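Local coordinates for terminal oxygenase component of carbazole (Janthinobacterium sp., PDB 7BUG) that catalyses the angular dioxygenation of carbazole at its C-9a and C-1 positions, as the oxygenase component of carbazole 1,9a-dioxygenase, at the Fe2/s2 (inorganic) cluster site. Residues are numbered along the deposited sequence; one frame, centred on the assembly and turned at random.

The Fe2/s2 (inorganic) cluster site. Residues 69, 71-72, 74, 90, 92-95. With FES (Fe2/s2 (inorganic) cluster), chain B.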
# COMPACT_ATOMS: atom_id res chain seq x y z
N CYS A 69 15.74 -19.07 -6.96
CA CYS A 69 15.91 -20.52 -7.12
C CYS A 69 14.91 -21.07 -8.16
O CYS A 69 13.73 -20.69 -8.13
CB CYS A 69 15.80 -21.22 -5.79
SG CYS A 69 16.28 -22.96 -5.90
N HIS A 71 13.60 -23.97 -8.09
CA HIS A 71 12.73 -24.96 -7.42
C HIS A 71 11.45 -24.25 -6.90
O HIS A 71 10.38 -24.40 -7.50
CB HIS A 71 13.58 -25.65 -6.34
CG HIS A 71 12.83 -26.63 -5.55
ND1 HIS A 71 13.07 -26.79 -4.20
CD2 HIS A 71 11.86 -27.50 -5.91
CE1 HIS A 71 12.29 -27.74 -3.73
NE2 HIS A 71 11.52 -28.22 -4.81
N ARG A 72 11.56 -23.52 -5.78
CA ARG A 72 10.39 -22.85 -5.15
C ARG A 72 10.51 -21.33 -5.24
O ARG A 72 9.73 -20.61 -4.58
CB ARG A 72 10.17 -23.35 -3.72
CG ARG A 72 10.02 -24.87 -3.60
CD ARG A 72 8.90 -25.53 -4.38
NE ARG A 72 7.61 -24.92 -4.07
CZ ARG A 72 6.84 -25.22 -3.04
NH1 ARG A 72 7.16 -26.22 -2.25
NH2 ARG A 72 5.72 -24.55 -2.88
N VAL A 74 12.59 -18.99 -4.21
CA VAL A 74 13.14 -18.15 -3.12
C VAL A 74 14.36 -17.37 -3.62
O VAL A 74 15.07 -17.80 -4.51
CB VAL A 74 13.47 -18.96 -1.88
CG1 VAL A 74 12.26 -19.70 -1.31
CG2 VAL A 74 14.66 -19.91 -2.10
N CYS A 90 21.41 -23.28 -2.80
CA CYS A 90 20.18 -22.69 -2.20
C CYS A 90 20.07 -23.20 -0.77
O CYS A 90 20.27 -24.41 -0.50
CB CYS A 90 18.97 -23.05 -3.04
SG CYS A 90 17.47 -22.32 -2.36
N TYR A 92 17.42 -23.71 0.91
CA TYR A 92 16.14 -24.36 1.25
C TYR A 92 16.28 -25.88 1.05
O TYR A 92 16.07 -26.62 2.01
CB TYR A 92 15.03 -23.71 0.44
CG TYR A 92 13.62 -23.84 1.01
CD1 TYR A 92 13.32 -24.60 2.13
CD2 TYR A 92 12.56 -23.25 0.32
CE1 TYR A 92 12.02 -24.70 2.61
CE2 TYR A 92 11.25 -23.39 0.76
CZ TYR A 92 10.97 -24.12 1.91
OH TYR A 92 9.70 -24.25 2.43
N HIS A 93 16.53 -26.32 -0.19
CA HIS A 93 16.65 -27.77 -0.48
C HIS A 93 17.99 -28.04 -1.14
O HIS A 93 18.14 -29.08 -1.71
CB HIS A 93 15.49 -28.33 -1.31
CG HIS A 93 14.16 -27.82 -0.89
ND1 HIS A 93 13.66 -26.60 -1.33
CD2 HIS A 93 13.21 -28.39 -0.13
CE1 HIS A 93 12.47 -26.43 -0.77
NE2 HIS A 93 12.16 -27.52 -0.04
N ALA A 94 18.90 -27.10 -1.08
CA ALA A 94 20.31 -27.32 -1.48
C ALA A 94 20.47 -27.64 -2.97
O ALA A 94 21.53 -28.24 -3.34
CB ALA A 94 20.96 -28.39 -0.63
N TRP A 95 19.59 -27.15 -3.83
CA TRP A 95 19.92 -27.08 -5.27
C TRP A 95 21.15 -26.21 -5.44
O TRP A 95 21.26 -25.09 -4.94
CB TRP A 95 18.76 -26.55 -6.11
CG TRP A 95 17.58 -27.45 -6.19
CD1 TRP A 95 17.09 -28.31 -5.25
CD2 TRP A 95 16.70 -27.52 -7.31
NE1 TRP A 95 15.96 -28.94 -5.73
CE2 TRP A 95 15.70 -28.45 -6.98
CE3 TRP A 95 16.65 -26.84 -8.53
CZ2 TRP A 95 14.64 -28.72 -7.85
CZ3 TRP A 95 15.62 -27.15 -9.41
CH2 TRP A 95 14.64 -28.08 -9.06
FE1 FES B . 15.97 -23.53 -3.62
FE2 FES B . 14.27 -25.55 -3.01
S1 FES B . 16.48 -25.67 -3.39
S2 FES B . 13.77 -23.37 -3.20
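This is the Rieske [2Fe-2S] centre, which takes up electrons for the oxygenase. Two loops of the Rieske motif hold it, a CXH loop with Cys69 and His71 and a CXXH loop with Cys90 and His93. The protein buries the cluster completely. The cysteines grip FES FE1 and the histidines grip FES FE2, each iron being near tetrahedral with its two sulfides. Cys90 SG lies 2.3 Å from FES FE1. Both cysteine sulfurs stand anti to their backbone N and meet at 108° on FE1. Each thiolate also accepts a long, nearly straight backbone hydrogen bond: His71 N to Cys69 SG, and Tyr92 N to Cys90 SG, both 3.6 Å. These bonds may help stabilise the reduced cluster.

The histidine end is the tightly packed part. Both rings bind FE2 through ND1, at an angle of 90°. His71 reaches in with CG anti to its backbone N, His93 with CG anti to its carbonyl carbon (chi1 -42°). The His71 ring lies between Arg72 CG, 3.6 Å above the ring plane and over its centre, and Trp95 NE1, near the rim of the other face. His93 is held between Tyr92 on one face and the CE1 of His71 on the other. In this family the NE2 ends typically point outward, towards an electron-transfer partner or neighbouring subunit; the structure alone does not show which. Ring ionisation may follow the cluster's redox state. Around the sulfides the protein packs less closely on the S2 side, through carbon contacts. Val74 CG2 approaches FES S2 at 3.7 Å, and Tyr92 CD2 touches the same sulfide. On the other sulfide the indole comes nearer, Trp95 CD1 lying 3.3 Å from FES S1.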